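Local coordinates for protein RNA polymerase II subunit B1 CTD phosphatase RTR1 (Saccharomyces cerevisiae, PDB 5C2Y) that dephosphorylates the fifth-position serine in the RNA polymerase II C-terminal domain repeats, regulating the polymerase as phosphorylation shifts to the second-position serine, at residues K51-L56 with C78-C83; G57-P62 with T141-F146; D63-L68 with V130-E135. All coordinates share one frame; numbering follows the deposited sequence.

Contact 1 of 3, residues K51-L56 with C78-C83; sequences KTLKYL and CGYPLC. With ZN (zinc ion), chain C; SO4 (sulfate ion), chain D.
Leu53 of helix 50-56 makes a buried apolar contact with Tyr80, Pro81 and Leu82 of the zinc-binding loop 78-83, close to the centre of the chain. It supplies 94 of the 176 Å² buried between the segments. With CG anti to the backbone N (chi1 -176°), Leu53 sends its two methyls to different partners. CD1 packs on the proline ring, 3.8 Å from Pro81 CG. CD2 reaches both the phenol end of Tyr80 and a methyl of Leu82: it is 3.6 Å from Tyr80 OH and 3.7 Å from Leu82 CD1. The side chain of Leu53 crosses those of Tyr80 and Pro81 at about a right angle, and CD2 approaches the tyrosine ring obliquely. The phenol is held from outside both segments, because Tyr80 OH hydrogen-bonds Glu164. Were Leu53 replaced by an alanine, a gap would probably open between helix and loop, leaving Tyr80, Pro81 and Leu82 without their shared apolar partner.

A type I turn from Tyr80 to Cys83, closed by Cys83 N to Tyr80 O at 3.1 Å, presents these residues to the helix. The same loop carries two zinc ligands, Cys78 SG at 2.4 Å and Cys83 SG at 2.2 Å from the zinc ion. On the helix, Lys54 NZ donates to sulfate O2 at 2.8 Å and also forms a salt bridge with Glu165. Cys117 and His121 complete the metal site, so the loop that receives Leu53 carries the first two of the four ligands of the three-cysteine, one-histidine zinc finger of the RPAP2/Rtr1 family.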
ATOM      1  N   LYS A  51       2.894   7.721  -7.133  1.00 35.39           N
ATOM      2  CA  LYS A  51       2.911   8.922  -6.302  1.00 30.37           C
ATOM      3  C   LYS A  51       1.877   8.814  -5.185  1.00 30.77           C
ATOM      4  O   LYS A  51       2.087   9.258  -4.052  1.00 31.89           O
ATOM      5  CB  LYS A  51       2.645  10.143  -7.191  1.00 36.24           C
ATOM      6  CG  LYS A  51       2.794  11.506  -6.554  1.00 39.19           C
ATOM      7  CD  LYS A  51       2.775  12.600  -7.639  1.00 40.66           C
ATOM      8  CE  LYS A  51       1.598  12.439  -8.619  1.00 45.93           C
ATOM      9  NZ  LYS A  51       1.959  11.711  -9.887  1.00 49.38           N
ATOM     10  N   THR A  52       0.751   8.199  -5.511  1.00 33.32           N
ATOM     11  CA  THR A  52      -0.314   8.019  -4.540  1.00 33.02           C
ATOM     12  C   THR A  52       0.079   6.922  -3.548  1.00 32.84           C
ATOM     13  O   THR A  52       0.010   7.134  -2.330  1.00 33.00           O
ATOM     14  CB  THR A  52      -1.641   7.692  -5.240  1.00 34.84           C
ATOM     15  OG1 THR A  52      -1.994   8.787  -6.089  1.00 32.37           O
ATOM     16  CG2 THR A  52      -2.749   7.485  -4.243  1.00 35.04           C
ATOM     17  N   LEU A  53       0.528   5.772  -4.064  1.00 30.58           N
ATOM     18  CA  LEU A  53       0.996   4.690  -3.197  1.00 26.59           C
ATOM     19  C   LEU A  53       2.096   5.189  -2.256  1.00 29.78           C
ATOM     20  O   LEU A  53       2.097   4.844  -1.073  1.00 30.27           O
ATOM     21  CB  LEU A  53       1.491   3.505  -4.018  1.00 24.32           C
ATOM     22  CG  LEU A  53       1.937   2.252  -3.246  1.00 24.73           C
ATOM     23  CD1 LEU A  53       0.839   1.707  -2.370  1.00 25.19           C
ATOM     24  CD2 LEU A  53       2.373   1.174  -4.188  1.00 25.61           C
ATOM     25  N   LYS A  54       3.006   6.012  -2.780  1.00 28.14           N
ATOM     26  CA  LYS A  54       4.097   6.579  -2.002  1.00 25.55           C
ATOM     27  C   LYS A  54       3.584   7.582  -0.991  1.00 30.63           C
ATOM     28  O   LYS A  54       4.009   7.595   0.167  1.00 33.04           O
ATOM     29  CB  LYS A  54       5.116   7.253  -2.921  1.00 28.55           C
ATOM     30  CG  LYS A  54       6.181   6.324  -3.486  1.00 32.21           C
ATOM     31  CD  LYS A  54       6.641   6.761  -4.871  1.00 31.19           C
ATOM     32  CE  LYS A  54       7.401   8.080  -4.864  1.00 31.68           C
ATOM     33  NZ  LYS A  54       8.756   7.953  -4.280  1.00 36.38           N
ATOM     34  N   TYR A  55       2.681   8.446  -1.437  1.00 31.13           N
ATOM     35  CA  TYR A  55       2.106   9.450  -0.554  1.00 33.47           C
ATOM     36  C   TYR A  55       1.435   8.770   0.628  1.00 33.31           C
ATOM     37  O   TYR A  55       1.524   9.219   1.771  1.00 33.36           O
ATOM     38  CB  TYR A  55       1.097  10.315  -1.315  1.00 36.20           C
ATOM     39  CG  TYR A  55       0.188  11.148  -0.440  1.00 33.68           C
ATOM     40  CD1 TYR A  55       0.677  12.251   0.239  1.00 36.04           C
ATOM     41  CD2 TYR A  55      -1.159  10.835  -0.299  1.00 31.23           C
ATOM     42  CE1 TYR A  55      -0.139  13.012   1.046  1.00 34.66           C
ATOM     43  CE2 TYR A  55      -1.987  11.603   0.504  1.00 29.52           C
ATOM     44  CZ  TYR A  55      -1.468  12.692   1.167  1.00 33.20           C
ATOM     45  OH  TYR A  55      -2.273  13.470   1.968  1.00 38.65           O
ATOM     46  N   LEU A  56       0.771   7.671   0.310  1.00 30.43           N
ATOM     47  CA  LEU A  56      -0.032   6.886   1.231  1.00 26.86           C
ATOM     48  C   LEU A  56       0.740   6.387   2.449  1.00 30.66           C
ATOM     49  O   LEU A  56       0.184   6.264   3.542  1.00 31.99           O
ATOM     50  CB  LEU A  56      -0.585   5.716   0.451  1.00 31.30           C
ATOM     51  CG  LEU A  56      -1.810   4.943   0.833  1.00 34.78           C
ATOM     52  CD1 LEU A  56      -3.021   5.713   0.386  1.00 30.30           C
ATOM     53  CD2 LEU A  56      -1.695   3.621   0.106  1.00 33.11           C
ATOM     54  N   CYS A  78      -5.430  -8.543  -6.186  1.00 30.70           N
ATOM     55  CA  CYS A  78      -3.997  -8.618  -5.879  1.00 25.08           C
ATOM     56  C   CYS A  78      -3.665  -7.758  -4.659  1.00 26.44           C
ATOM     57  O   CYS A  78      -4.210  -6.674  -4.479  1.00 30.68           O
ATOM     58  CB  CYS A  78      -3.185  -8.165  -7.092  1.00 25.53           C
ATOM     59  SG  CYS A  78      -1.399  -8.351  -6.971  1.00 25.98           S
ATOM     60  N   GLY A  79      -2.790  -8.240  -3.795  1.00 30.96           N
ATOM     61  CA  GLY A  79      -2.524  -7.522  -2.560  1.00 24.01           C
ATOM     62  C   GLY A  79      -1.949  -6.135  -2.758  1.00 27.78           C
ATOM     63  O   GLY A  79      -2.215  -5.227  -1.958  1.00 30.91           O
ATOM     64  N   TYR A  80      -1.165  -5.964  -3.825  1.00 25.99           N
ATOM     65  CA  TYR A  80      -0.455  -4.711  -4.086  1.00 24.84           C
ATOM     66  C   TYR A  80      -1.442  -3.648  -4.554  1.00 24.89           C
ATOM     67  O   TYR A  80      -2.184  -3.883  -5.504  1.00 29.08           O
ATOM     68  CB  TYR A  80       0.634  -4.952  -5.135  1.00 24.63           C
ATOM     69  CG  TYR A  80       1.690  -3.865  -5.304  1.00 21.06           C
ATOM     70  CD1 TYR A  80       2.329  -3.303  -4.210  1.00 21.58           C
ATOM     71  CD2 TYR A  80       2.086  -3.455  -6.566  1.00 23.26           C
ATOM     72  CE1 TYR A  80       3.315  -2.352  -4.369  1.00 20.77           C
ATOM     73  CE2 TYR A  80       3.061  -2.502  -6.737  1.00 24.46           C
ATOM     74  CZ  TYR A  80       3.673  -1.956  -5.637  1.00 24.66           C
ATOM     75  OH  TYR A  80       4.650  -1.007  -5.822  1.00 27.78           O
ATOM     76  N   PRO A  81      -1.455  -2.471  -3.905  1.00 22.15           N
ATOM     77  CA  PRO A  81      -2.544  -1.533  -4.231  1.00 31.60           C
ATOM     78  C   PRO A  81      -2.530  -0.934  -5.648  1.00 32.24           C
ATOM     79  O   PRO A  81      -3.529  -0.314  -6.016  1.00 31.90           O
ATOM     80  CB  PRO A  81      -2.378  -0.422  -3.179  1.00 25.51           C
ATOM     81  CG  PRO A  81      -1.714  -1.086  -2.032  1.00 21.01           C
ATOM     82  CD  PRO A  81      -0.761  -2.090  -2.666  1.00 24.75           C
ATOM     83  N   LEU A  82      -1.467  -1.120  -6.429  1.00 29.10           N
ATOM     84  CA  LEU A  82      -1.444  -0.565  -7.787  1.00 24.46           C
ATOM     85  C   LEU A  82      -2.054  -1.535  -8.782  1.00 30.74           C
ATOM     86  O   LEU A  82      -2.306  -1.167  -9.923  1.00 40.84           O
ATOM     87  CB  LEU A  82      -0.016  -0.207  -8.219  1.00 26.13           C
ATOM     88  CG  LEU A  82       0.720   0.993  -7.593  1.00 28.49           C
ATOM     89  CD1 LEU A  82       2.199   0.976  -7.896  1.00 22.06           C
ATOM     90  CD2 LEU A  82       0.146   2.300  -8.054  1.00 28.87           C
ATOM     91  N   CYS A  83      -2.304  -2.771  -8.353  1.00 32.63           N
ATOM     92  CA  CYS A  83      -2.737  -3.832  -9.263  1.00 28.46           C
ATOM     93  C   CYS A  83      -4.221  -4.102  -9.200  1.00 32.02           C
ATOM     94  O   CYS A  83      -4.768  -4.282  -8.117  1.00 36.47           O
ATOM     95  CB  CYS A  83      -2.006  -5.134  -8.955  1.00 28.46           C
ATOM     96  SG  CYS A  83      -2.480  -6.485 -10.053  1.00 28.65           S
TER
HETATM   97 ZN    ZN C 301      -0.899  -7.787  -9.214  1.00 37.93          ZN
HETATM   98  S   SO4 D 302       9.704  11.009  -3.910  0.67 53.66           S
HETATM   99  O1  SO4 D 302      10.018  10.630  -5.289  0.67 49.06           O
HETATM  100  O2  SO4 D 302      10.159   9.964  -2.998  0.67 43.35           O
HETATM  101  O3  SO4 D 302       8.258  11.201  -3.800  0.67 54.07           O
HETATM  102  O4  SO4 D 302      10.360  12.267  -3.565  0.67 51.25           O

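Contact 2 of 3, residues G57-P62 with T141-F146; sequences GRFLTP and TGVHLF
Arg58 and Val143 bring the two backbones to a CA-CA separation of 6.5 Å, where the short 3-10 segment 57-58 meets a type I turn running from Gly142 to Leu145. That turn is closed by Leu145 N to Gly142 O at 3.0 Å. Gly142 has a positive phi of 86°, and at these backbone angles a side chain would run into the carbonyl O of Thr141.

Val143 contributes the largest share of the 172 Å² interface, 73 Å². Its CB lies 4.2 Å from Arg58 CB, while its CG2, placed between the backbone N and the carbonyl carbon, comes near Arg58 O and the Phe59 ring. Phe59 CE1 is 4.4 Å from Val143 CG2, a grazing apolar approach. The ring makes its nearer approach to the backbone of the turn, with Phe59 CE1 3.7 Å from Val143 O, the oxygen lying obliquely to the ring. The CA of His144 sits at the ring's edge, near its plane, 4.1 Å from Phe59 CE1. Arg58 CB lies over one face of the same ring, offset toward the rim, and the ring also meets Tyr55 edge-to-face.

The polar ends are directed elsewhere. The guanidinium of Arg58 is salt-bridged to Asp155 of helix 151-157, and His144 NE2 donates to His23 O. Arg58 O, near the valine methyl, is hydrogen-bonded by Arg140.

Altogether this is a buried loop-to-loop junction away from the zinc site. It joins the connection between helices 50-56 and 62-74 to the type I turn that precedes helix 151-157, with Phe59 and His144 both reaching Leu17 of helix 9-17.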
ATOM      1  N   GLY A  57       2.022   6.089   2.252  1.00 30.02           N
ATOM      2  CA  GLY A  57       2.890   5.635   3.327  1.00 30.43           C
ATOM      3  C   GLY A  57       2.864   6.400   4.652  1.00 31.06           C
ATOM      4  O   GLY A  57       3.076   5.790   5.709  1.00 31.90           O
ATOM      5  N   ARG A  58       2.622   7.714   4.604  1.00 29.25           N
ATOM      6  CA  ARG A  58       2.477   8.540   5.813  1.00 30.86           C
ATOM      7  C   ARG A  58       1.492   7.969   6.807  1.00 33.81           C
ATOM      8  O   ARG A  58       1.629   8.178   8.018  1.00 37.35           O
ATOM      9  CB  ARG A  58       1.979   9.949   5.489  1.00 33.08           C
ATOM     10  CG  ARG A  58       2.786  10.698   4.520  1.00 35.96           C
ATOM     11  CD  ARG A  58       1.905  11.579   3.714  1.00 35.35           C
ATOM     12  NE  ARG A  58       2.715  12.267   2.733  1.00 40.38           N
ATOM     13  CZ  ARG A  58       3.227  13.471   2.931  1.00 53.70           C
ATOM     14  NH1 ARG A  58       2.988  14.117   4.072  1.00 56.44           N
ATOM     15  NH2 ARG A  58       3.961  14.035   1.983  1.00 60.00           N
ATOM     16  N   PHE A  59       0.480   7.287   6.272  1.00 30.67           N
ATOM     17  CA  PHE A  59      -0.734   6.969   7.006  1.00 29.97           C
ATOM     18  C   PHE A  59      -0.779   5.544   7.495  1.00 27.48           C
ATOM     19  O   PHE A  59      -1.682   5.183   8.243  1.00 30.60           O
ATOM     20  CB  PHE A  59      -1.962   7.217   6.121  1.00 30.86           C
ATOM     21  CG  PHE A  59      -2.089   8.635   5.629  1.00 34.25           C
ATOM     22  CD1 PHE A  59      -2.471   9.657   6.491  1.00 34.47           C
ATOM     23  CD2 PHE A  59      -1.858   8.941   4.303  1.00 30.12           C
ATOM     24  CE1 PHE A  59      -2.603  10.951   6.033  1.00 31.83           C
ATOM     25  CE2 PHE A  59      -1.990  10.232   3.846  1.00 30.14           C
ATOM     26  CZ  PHE A  59      -2.358  11.235   4.708  1.00 31.05           C
ATOM     27  N   LEU A  60       0.181   4.730   7.056  1.00 31.02           N
ATOM     28  CA  LEU A  60       0.155   3.289   7.311  1.00 25.12           C
ATOM     29  C   LEU A  60       1.311   2.783   8.152  1.00 27.55           C
ATOM     30  O   LEU A  60       2.411   3.328   8.136  1.00 30.26           O
ATOM     31  CB  LEU A  60       0.149   2.517   5.996  1.00 24.85           C
ATOM     32  CG  LEU A  60      -0.959   2.916   5.032  1.00 25.53           C
ATOM     33  CD1 LEU A  60      -0.920   2.022   3.823  1.00 24.11           C
ATOM     34  CD2 LEU A  60      -2.294   2.825   5.734  1.00 25.89           C
ATOM     35  N   THR A  61       1.031   1.721   8.888  1.00 30.56           N
ATOM     36  CA  THR A  61       2.046   0.940   9.558  1.00 27.98           C
ATOM     37  C   THR A  61       2.114  -0.392   8.809  1.00 31.45           C
ATOM     38  O   THR A  61       1.170  -0.737   8.087  1.00 28.01           O
ATOM     39  CB  THR A  61       1.697   0.727  11.031  1.00 29.30           C
ATOM     40  OG1 THR A  61       0.424   0.076  11.111  1.00 31.88           O
ATOM     41  CG2 THR A  61       1.622   2.063  11.769  1.00 27.22           C
ATOM     42  N   PRO A  62       3.232  -1.134   8.953  1.00 30.58           N
ATOM     43  CA  PRO A  62       3.320  -2.460   8.344  1.00 30.31           C
ATOM     44  C   PRO A  62       2.098  -3.334   8.624  1.00 29.23           C
ATOM     45  O   PRO A  62       1.643  -4.074   7.742  1.00 25.12           O
ATOM     46  CB  PRO A  62       4.575  -3.030   8.997  1.00 27.10           C
ATOM     47  CG  PRO A  62       5.427  -1.862   9.130  1.00 26.15           C
ATOM     48  CD  PRO A  62       4.511  -0.766   9.581  1.00 27.04           C
ATOM     49  N   THR A 141       1.985  13.518  14.236  1.00 33.64           N
ATOM     50  CA  THR A 141       1.375  14.843  14.252  1.00 34.59           C
ATOM     51  C   THR A 141       1.542  15.603  12.951  1.00 39.61           C
ATOM     52  O   THR A 141       2.652  15.743  12.439  1.00 44.73           O
ATOM     53  CB  THR A 141       1.953  15.728  15.352  1.00 37.56           C
ATOM     54  OG1 THR A 141       2.003  15.009  16.591  1.00 39.44           O
ATOM     55  CG2 THR A 141       1.088  16.956  15.513  1.00 41.09           C
ATOM     56  N   GLY A 142       0.433  16.094  12.416  1.00 36.76           N
ATOM     57  CA  GLY A 142       0.487  16.930  11.244  1.00 37.53           C
ATOM     58  C   GLY A 142       0.514  16.264   9.885  1.00 42.28           C
ATOM     59  O   GLY A 142       0.225  16.946   8.899  1.00 47.21           O
ATOM     60  N   VAL A 143       0.826  14.964   9.799  1.00 39.81           N
ATOM     61  CA  VAL A 143       0.969  14.316   8.478  1.00 38.87           C
ATOM     62  C   VAL A 143      -0.316  14.275   7.670  1.00 38.37           C
ATOM     63  O   VAL A 143      -0.306  13.807   6.541  1.00 41.27           O
ATOM     64  CB  VAL A 143       1.467  12.848   8.550  1.00 38.80           C
ATOM     65  CG1 VAL A 143       2.782  12.741   9.312  1.00 40.66           C
ATOM     66  CG2 VAL A 143       0.396  11.936   9.124  1.00 36.34           C
ATOM     67  N   HIS A 144      -1.414  14.759   8.240  1.00 40.55           N
ATOM     68  CA  HIS A 144      -2.708  14.713   7.572  1.00 39.77           C
ATOM     69  C   HIS A 144      -3.128  16.091   7.077  1.00 43.36           C
ATOM     70  O   HIS A 144      -4.153  16.234   6.401  1.00 42.92           O
ATOM     71  CB  HIS A 144      -3.763  14.167   8.522  1.00 35.35           C
ATOM     72  CG  HIS A 144      -3.986  15.038   9.713  1.00 39.57           C
ATOM     73  ND1 HIS A 144      -3.231  14.933  10.863  1.00 39.05           N
ATOM     74  CD2 HIS A 144      -4.855  16.053   9.925  1.00 36.66           C
ATOM     75  CE1 HIS A 144      -3.642  15.834  11.737  1.00 36.69           C
ATOM     76  NE2 HIS A 144      -4.626  16.524  11.191  1.00 36.94           N
ATOM     77  N   LEU A 145      -2.328  17.098   7.418  1.00 45.30           N
ATOM     78  CA  LEU A 145      -2.645  18.489   7.102  1.00 47.18           C
ATOM     79  C   LEU A 145      -2.282  18.860   5.667  1.00 55.93           C
ATOM     80  O   LEU A 145      -1.144  18.647   5.219  1.00 55.77           O
ATOM     81  CB  LEU A 145      -1.933  19.419   8.084  1.00 48.49           C
ATOM     82  CG  LEU A 145      -2.403  19.288   9.537  1.00 45.63           C
ATOM     83  CD1 LEU A 145      -1.470  20.013  10.493  1.00 39.62           C
ATOM     84  CD2 LEU A 145      -3.844  19.779   9.688  1.00 42.84           C
ATOM     85  N   PHE A 146      -3.269  19.423   4.967  1.00 57.10           N
ATOM     86  CA  PHE A 146      -3.136  19.849   3.573  1.00 57.97           C
ATOM     87  C   PHE A 146      -2.015  20.851   3.394  1.00 62.65           C
ATOM     88  O   PHE A 146      -1.089  20.613   2.634  1.00 71.03           O
ATOM     89  CB  PHE A 146      -4.443  20.451   3.063  1.00 57.96           C
ATOM     90  CG  PHE A 146      -5.548  19.459   2.935  1.00 55.23           C
ATOM     91  CD1 PHE A 146      -5.297  18.108   3.080  1.00 48.56           C
ATOM     92  CD2 PHE A 146      -6.840  19.877   2.663  1.00 58.12           C
ATOM     93  CE1 PHE A 146      -6.311  17.191   2.963  1.00 51.10           C
ATOM     94  CE2 PHE A 146      -7.869  18.961   2.537  1.00 57.64           C
ATOM     95  CZ  PHE A 146      -7.604  17.612   2.686  1.00 52.48           C
TER

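Contact 3 of 3, residues D63-L68 with V130-E135; sequences DMYQDL and VQLSDE
Tyr65 and Leu132 form the apolar centre of this contact, with Leu132 CD1 3.7 Å from Tyr65 CB. The methyl thus meets the root of the tyrosine, lying 4.1 Å from Tyr65 CG and oblique to the ring, and the two side chains cross at about a right angle. The first side-chain torsion of Tyr65 is fully extended, CG pointing opposite its amide nitrogen, which carries the ring past Leu132 so that Tyr65 OH can hydrogen-bond Ser125. The ring also meets that of Tyr128.

At the exposed edge, Asp63 OD2 and Asp134 OD1 come within 4.2 Å, their carboxylate planes turned 56° apart. These like charges would be expected to repel, so this pair probably adds little cohesion. Beyond Leu132, an ST turn shapes the chain: Glu135 N donates to Ser133 OG at 2.7 Å, with an N-H...O angle of 159°.

The contact therefore lays the loop following helix 119-129 against the first turn of helix 62-74. Leu132 also touches Leu60 and Pro62, while further along that helix Leu68 packs on Ile39 and Leu42 of helix 28-42.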
ATOM      1  N   ASP A  63       1.555  -3.224   9.830  1.00 28.97           N
ATOM      2  CA  ASP A  63       0.413  -4.043  10.214  1.00 27.92           C
ATOM      3  C   ASP A  63      -0.842  -3.612   9.492  1.00 28.62           C
ATOM      4  O   ASP A  63      -1.589  -4.454   8.987  1.00 32.03           O
ATOM      5  CB  ASP A  63       0.215  -3.990  11.717  1.00 26.02           C
ATOM      6  CG  ASP A  63       1.497  -4.234  12.456  1.00 37.92           C
ATOM      7  OD1 ASP A  63       1.784  -5.420  12.725  1.00 35.54           O
ATOM      8  OD2 ASP A  63       2.242  -3.247  12.721  1.00 47.53           O
ATOM      9  N   MET A  64      -1.068  -2.306   9.416  1.00 29.58           N
ATOM     10  CA  MET A  64      -2.243  -1.804   8.716  1.00 29.12           C
ATOM     11  C   MET A  64      -2.179  -2.168   7.243  1.00 27.40           C
ATOM     12  O   MET A  64      -3.197  -2.468   6.627  1.00 28.24           O
ATOM     13  CB  MET A  64      -2.382  -0.298   8.886  1.00 25.82           C
ATOM     14  CG  MET A  64      -2.973   0.117  10.217  1.00 33.67           C
ATOM     15  SD  MET A  64      -4.605  -0.604  10.569  1.00 39.33           S
ATOM     16  CE  MET A  64      -4.793   0.011  12.250  1.00 20.64           C
ATOM     17  N   TYR A  65      -0.979  -2.171   6.682  1.00 27.03           N
ATOM     18  CA  TYR A  65      -0.832  -2.524   5.286  1.00 26.63           C
ATOM     19  C   TYR A  65      -1.189  -3.997   5.121  1.00 24.50           C
ATOM     20  O   TYR A  65      -1.869  -4.373   4.168  1.00 24.59           O
ATOM     21  CB  TYR A  65       0.582  -2.222   4.797  1.00 27.38           C
ATOM     22  CG  TYR A  65       0.800  -2.598   3.366  1.00 25.72           C
ATOM     23  CD1 TYR A  65       0.494  -1.716   2.344  1.00 28.79           C
ATOM     24  CD2 TYR A  65       1.310  -3.836   3.030  1.00 26.83           C
ATOM     25  CE1 TYR A  65       0.697  -2.064   1.011  1.00 30.21           C
ATOM     26  CE2 TYR A  65       1.515  -4.189   1.706  1.00 29.73           C
ATOM     27  CZ  TYR A  65       1.206  -3.303   0.704  1.00 27.18           C
ATOM     28  OH  TYR A  65       1.414  -3.663  -0.601  1.00 25.06           O
ATOM     29  N   GLN A  66      -0.756  -4.824   6.069  1.00 26.69           N
ATOM     30  CA  GLN A  66      -1.137  -6.241   6.075  1.00 28.05           C
ATOM     31  C   GLN A  66      -2.651  -6.414   5.992  1.00 30.98           C
ATOM     32  O   GLN A  66      -3.162  -7.151   5.131  1.00 28.60           O
ATOM     33  CB  GLN A  66      -0.611  -6.948   7.323  1.00 30.88           C
ATOM     34  CG  GLN A  66      -0.692  -8.458   7.220  1.00 34.06           C
ATOM     35  CD  GLN A  66      -0.131  -8.952   5.887  1.00 42.25           C
ATOM     36  OE1 GLN A  66       1.073  -8.827   5.623  1.00 47.72           O
ATOM     37  NE2 GLN A  66      -1.002  -9.511   5.038  1.00 37.33           N
ATOM     38  N   ASP A  67      -3.358  -5.722   6.887  1.00 27.80           N
ATOM     39  CA  ASP A  67      -4.813  -5.712   6.885  1.00 27.44           C
ATOM     40  C   ASP A  67      -5.388  -5.301   5.524  1.00 26.68           C
ATOM     41  O   ASP A  67      -6.351  -5.885   5.054  1.00 32.39           O
ATOM     42  CB  ASP A  67      -5.325  -4.776   7.977  1.00 33.30           C
ATOM     43  CG  ASP A  67      -5.242  -5.395   9.358  1.00 37.05           C
ATOM     44  OD1 ASP A  67      -5.208  -6.645   9.447  1.00 37.48           O
ATOM     45  OD2 ASP A  67      -5.219  -4.624  10.352  1.00 38.08           O
ATOM     46  N   LEU A  68      -4.792  -4.299   4.892  1.00 22.82           N
ATOM     47  CA  LEU A  68      -5.227  -3.857   3.576  1.00 24.51           C
ATOM     48  C   LEU A  68      -5.076  -4.956   2.517  1.00 24.58           C
ATOM     49  O   LEU A  68      -5.950  -5.149   1.680  1.00 21.91           O
ATOM     50  CB  LEU A  68      -4.439  -2.616   3.159  1.00 22.80           C
ATOM     51  CG  LEU A  68      -4.728  -2.063   1.764  1.00 25.88           C
ATOM     52  CD1 LEU A  68      -6.203  -1.686   1.585  1.00 23.63           C
ATOM     53  CD2 LEU A  68      -3.822  -0.873   1.508  1.00 24.74           C
ATOM     54  N   VAL A 130       7.870  -3.139   4.374  1.00 26.77           N
ATOM     55  CA  VAL A 130       8.906  -3.189   5.399  1.00 25.75           C
ATOM     56  C   VAL A 130       9.546  -1.819   5.621  1.00 26.77           C
ATOM     57  O   VAL A 130      10.338  -1.629   6.543  1.00 31.44           O
ATOM     58  CB  VAL A 130       9.996  -4.212   5.026  1.00 27.77           C
ATOM     59  CG1 VAL A 130       9.381  -5.607   4.882  1.00 28.48           C
ATOM     60  CG2 VAL A 130      10.672  -3.794   3.740  1.00 23.06           C
ATOM     61  N   GLN A 131       9.203  -0.860   4.773  1.00 25.61           N
ATOM     62  CA  GLN A 131       9.713   0.495   4.931  1.00 27.74           C
ATOM     63  C   GLN A 131       8.758   1.367   5.730  1.00 29.84           C
ATOM     64  O   GLN A 131       9.050   2.537   5.985  1.00 29.92           O
ATOM     65  CB  GLN A 131       9.939   1.150   3.583  1.00 25.49           C
ATOM     66  CG  GLN A 131      10.931   0.471   2.696  1.00 26.13           C
ATOM     67  CD  GLN A 131      11.066   1.214   1.386  1.00 34.42           C
ATOM     68  OE1 GLN A 131      11.311   2.431   1.379  1.00 33.65           O
ATOM     69  NE2 GLN A 131      10.871   0.503   0.266  1.00 31.84           N
ATOM     70  N   LEU A 132       7.605   0.810   6.088  1.00 26.20           N
ATOM     71  CA  LEU A 132       6.571   1.592   6.722  1.00 24.73           C
ATOM     72  C   LEU A 132       6.861   1.702   8.202  1.00 28.34           C
ATOM     73  O   LEU A 132       7.325   0.759   8.821  1.00 33.92           O
ATOM     74  CB  LEU A 132       5.201   0.965   6.487  1.00 28.23           C
ATOM     75  CG  LEU A 132       4.554   1.068   5.104  1.00 27.33           C
ATOM     76  CD1 LEU A 132       3.310   0.199   5.054  1.00 23.30           C
ATOM     77  CD2 LEU A 132       4.219   2.513   4.758  1.00 26.88           C
ATOM     78  N   SER A 133       6.564   2.851   8.784  1.00 31.72           N
ATOM     79  CA  SER A 133       6.841   3.049  10.185  1.00 22.60           C
ATOM     80  C   SER A 133       5.888   2.301  11.080  1.00 31.23           C
ATOM     81  O   SER A 133       4.693   2.231  10.786  1.00 34.61           O
ATOM     82  CB  SER A 133       6.759   4.513  10.527  1.00 25.19           C
ATOM     83  OG  SER A 133       6.690   4.627  11.935  1.00 34.51           O
ATOM     84  N   ASP A 134       6.398   1.786  12.200  1.00 33.75           N
ATOM     85  CA  ASP A 134       5.551   1.183  13.243  1.00 33.80           C
ATOM     86  C   ASP A 134       4.882   2.225  14.154  1.00 31.48           C
ATOM     87  O   ASP A 134       4.093   1.896  15.040  1.00 30.76           O
ATOM     88  CB  ASP A 134       6.367   0.219  14.102  1.00 33.88           C
ATOM     89  CG  ASP A 134       6.924  -0.923  13.310  1.00 40.17           C
ATOM     90  OD1 ASP A 134       6.169  -1.888  13.041  1.00 38.37           O
ATOM     91  OD2 ASP A 134       8.121  -0.848  12.953  1.00 46.13           O
ATOM     92  N   GLU A 135       5.218   3.485  13.953  1.00 31.34           N
ATOM     93  CA  GLU A 135       4.634   4.540  14.752  1.00 32.01           C
ATOM     94  C   GLU A 135       3.170   4.671  14.373  1.00 33.08           C
ATOM     95  O   GLU A 135       2.843   4.712  13.185  1.00 32.45           O
ATOM     96  CB  GLU A 135       5.385   5.840  14.507  1.00 33.35           C
ATOM     97  CG  GLU A 135       5.205   6.920  15.548  1.00 40.99           C
ATOM     98  CD  GLU A 135       5.845   8.229  15.094  1.00 44.33           C
ATOM     99  OE1 GLU A 135       6.546   8.201  14.051  1.00 41.54           O
ATOM    100  OE2 GLU A 135       5.631   9.273  15.758  1.00 45.06           O
TER

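How the contacts relate
Contacts 1 and 2 are buried, whereas contact 3 is buried at its apolar centre and exposed at its acidic edge. Contact 1 lies nearest the middle of the chain, contact 2 farthest from it. The first segments run consecutively from 51 to 68, so one helix-loop-helix stretch serves all three. Tyr65 connects contacts 1 and 3 directly: its OH packs 3.4 Å from Pro81 CD. Contacts 2 and 3 touch where Pro62 CG nears Leu132 O. Their chemistry differs accordingly: leucine packing behind a metal-binding loop in contact 1, a turn's valine and backbone against a phenylalanine ring in contact 2, and a smaller apolar touch beside like charges in contact 3.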